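Local coordinates for single-strand DNA-binding protein (Agrobacterium tumefaciens, PDB 3BTP) that binds single-stranded DNA without regard to sequence and mediates nuclear uptake of the transferred T-DNA strand during plant transformation, at residues E232-Q237 with R243-K248. Numbering follows the deposited sequence.
Sequences EDRYIQ and RREIQK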
loop_
_atom_site.group_PDB
_atom_site.type_symbol
_atom_site.label_atom_id
_atom_site.label_comp_id
_atom_site.label_asym_id
_atom_site.label_seq_id
_atom_site.Cartn_x
_atom_site.Cartn_y
_atom_site.Cartn_z
ATOM N N GLU A 232 -10.889 17.024 19.187
ATOM C CA GLU A 232 -12.236 16.696 19.588
ATOM C C GLU A 232 -13.177 16.344 18.463
ATOM O O GLU A 232 -14.296 15.929 18.770
ATOM C CB GLU A 232 -12.913 17.740 20.513
ATOM C CG GLU A 232 -12.552 19.194 20.353
ATOM C CD GLU A 232 -11.121 19.595 20.881
ATOM O OE1 GLU A 232 -10.176 19.469 20.094
ATOM O OE2 GLU A 232 -10.943 20.115 22.015
ATOM N N ASP A 233 -12.796 16.543 17.195
ATOM C CA ASP A 233 -13.728 16.260 16.093
ATOM C C ASP A 233 -13.330 15.044 15.295
ATOM O O ASP A 233 -13.972 14.725 14.299
ATOM C CB ASP A 233 -13.763 17.408 15.116
ATOM C CG ASP A 233 -14.397 18.680 15.682
ATOM O OD1 ASP A 233 -15.471 18.621 16.358
ATOM O OD2 ASP A 233 -13.807 19.765 15.398
ATOM N N ARG A 234 -12.261 14.381 15.692
ATOM C CA ARG A 234 -11.716 13.273 14.915
ATOM C C ARG A 234 -11.975 11.896 15.438
ATOM O O ARG A 234 -11.252 11.005 15.061
ATOM C CB ARG A 234 -10.199 13.447 14.597
ATOM C CG ARG A 234 -9.372 13.697 15.772
ATOM C CD ARG A 234 -7.918 13.639 15.468
ATOM N NE ARG A 234 -7.481 14.779 14.668
ATOM C CZ ARG A 234 -6.324 15.422 14.837
ATOM N NH1 ARG A 234 -5.463 15.062 15.820
ATOM N NH2 ARG A 234 -6.032 16.432 14.019
ATOM N N TYR A 235 -13.004 11.715 16.263
ATOM C CA TYR A 235 -13.398 10.380 16.798
ATOM C C TYR A 235 -14.841 10.038 16.580
ATOM O O TYR A 235 -15.702 10.919 16.510
ATOM C CB TYR A 235 -13.062 10.196 18.273
ATOM C CG TYR A 235 -11.589 10.389 18.505
ATOM C CD1 TYR A 235 -10.683 9.326 18.409
ATOM C CD2 TYR A 235 -11.093 11.662 18.758
ATOM C CE1 TYR A 235 -9.334 9.556 18.542
ATOM C CE2 TYR A 235 -9.769 11.882 18.936
ATOM C CZ TYR A 235 -8.903 10.848 18.822
ATOM O OH TYR A 235 -7.592 11.162 19.007
ATOM N N ILE A 236 -15.105 8.757 16.366
ATOM C CA ILE A 236 -16.457 8.261 16.448
ATOM C C ILE A 236 -16.484 7.423 17.719
ATOM O O ILE A 236 -15.533 6.730 18.005
ATOM C CB ILE A 236 -16.859 7.405 15.219
ATOM C CG1 ILE A 236 -17.019 8.278 13.979
ATOM C CG2 ILE A 236 -18.167 6.677 15.480
ATOM C CD1 ILE A 236 -17.633 9.710 14.245
ATOM N N GLN A 237 -17.568 7.528 18.473
ATOM C CA GLN A 237 -17.813 6.747 19.677
ATOM C C GLN A 237 -18.706 5.563 19.351
ATOM O O GLN A 237 -19.793 5.708 18.772
ATOM C CB GLN A 237 -18.526 7.655 20.712
ATOM C CG GLN A 237 -18.765 7.041 22.110
ATOM C CD GLN A 237 -17.492 6.810 22.822
ATOM O OE1 GLN A 237 -16.794 7.756 23.120
ATOM N NE2 GLN A 237 -17.138 5.540 23.059
ATOM N N ARG A 243 -13.668 4.329 21.296
ATOM C CA ARG A 243 -13.673 5.321 20.195
ATOM C C ARG A 243 -12.861 4.863 18.988
ATOM O O ARG A 243 -11.932 4.075 19.123
ATOM C CB ARG A 243 -12.940 6.560 20.710
ATOM C CG ARG A 243 -13.738 7.229 21.762
ATOM C CD ARG A 243 -13.372 8.665 21.817
ATOM N NE ARG A 243 -11.935 8.884 21.975
ATOM C CZ ARG A 243 -11.470 10.114 22.124
ATOM N NH1 ARG A 243 -12.389 11.144 22.112
ATOM N NH2 ARG A 243 -10.150 10.291 22.296
ATOM N N ARG A 244 -13.138 5.428 17.823
ATOM C CA ARG A 244 -12.247 5.214 16.707
ATOM C C ARG A 244 -11.893 6.507 15.978
ATOM O O ARG A 244 -12.769 7.310 15.610
ATOM C CB ARG A 244 -12.865 4.238 15.707
ATOM C CG ARG A 244 -13.059 2.824 16.159
ATOM C CD ARG A 244 -11.761 2.005 16.320
ATOM N NE ARG A 244 -12.229 0.660 16.706
ATOM C CZ ARG A 244 -12.614 0.287 17.951
ATOM N NH1 ARG A 244 -12.572 1.158 18.995
ATOM N NH2 ARG A 244 -13.042 -0.975 18.180
ATOM N N GLU A 245 -10.612 6.681 15.707
ATOM C CA GLU A 245 -10.159 7.878 15.002
ATOM C C GLU A 245 -10.531 7.870 13.488
ATOM O O GLU A 245 -10.447 6.841 12.841
ATOM C CB GLU A 245 -8.670 8.021 15.174
ATOM C CG GLU A 245 -8.250 9.418 15.009
ATOM C CD GLU A 245 -6.757 9.564 15.067
ATOM O OE1 GLU A 245 -6.106 8.769 15.800
ATOM O OE2 GLU A 245 -6.233 10.462 14.361
ATOM N N ILE A 246 -10.943 9.018 12.939
ATOM C CA ILE A 246 -11.200 9.127 11.484
ATOM C C ILE A 246 -10.389 10.288 10.935
ATOM O O ILE A 246 -9.897 11.122 11.706
ATOM C CB ILE A 246 -12.735 9.254 11.118
ATOM C CG1 ILE A 246 -13.282 10.544 11.707
ATOM C CG2 ILE A 246 -13.505 7.945 11.560
ATOM C CD1 ILE A 246 -14.754 10.800 11.504
ATOM N N GLN A 247 -10.303 10.338 9.606
ATOM C CA GLN A 247 -9.540 11.274 8.816
ATOM C C GLN A 247 -10.321 12.573 8.437
ATOM O O GLN A 247 -9.745 13.675 8.341
ATOM C CB GLN A 247 -9.088 10.457 7.563
ATOM C CG GLN A 247 -7.900 10.968 6.859
ATOM C CD GLN A 247 -6.733 11.242 7.804
ATOM O OE1 GLN A 247 -6.563 10.602 8.866
ATOM N NE2 GLN A 247 -5.941 12.157 7.426
ATOM N N LYS A 248 -11.635 12.460 8.266
ATOM C CA LYS A 248 -12.408 13.506 7.643
ATOM C C LYS A 248 -13.844 13.353 8.068
ATOM O O LYS A 248 -14.326 12.189 8.191
ATOM C CB LYS A 248 -12.349 13.376 6.130
ATOM C CG LYS A 248 -13.144 14.417 5.380
ATOM C CD LYS A 248 -12.664 14.456 3.939
ATOM C CE LYS A 248 -13.495 15.368 3.065
ATOM N NZ LYS A 248 -12.629 15.576 1.843
#
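Strands 235-237 and 243-245 run antiparallel, their N-to-C directions 157° apart, and I236 and R244 form a hydrogen-bonded pair. I236 N bonds to R244 O at 2.8 Å and R244 N to I236 O at 2.7 Å. I246 N continues the ladder to R234 O at 2.9 Å. The guanidinium of R243 lies flat over one face of the Y235 ring, with R243 CZ 3.7 Å from the ring centroid and the planes 5° apart. This is a cation-pi stack. A bend at chi3 (-54°) helps turn the R243 guanidinium over the ring. Q237 OE1 touches R243 CG at 3.4 Å. Together the strands form a two-stranded beta hairpin at the surface of the chain, closed by a five-residue loop. E245 CG meets Y235 CE1 obliquely at 3.7 Å, from the side of the ring away from R243. The E245 side chain lies beside R234. Their charges probably attract, but E245 OE2 is well out of the guanidinium plane and there is no salt bridge. On the I236 side of the hairpin, I236 CD1 meets I246 CD1 at 4.1 Å, and L259 also packs on I236. The side chain of R244 turns away from the opposite strand to form a salt bridge with D262.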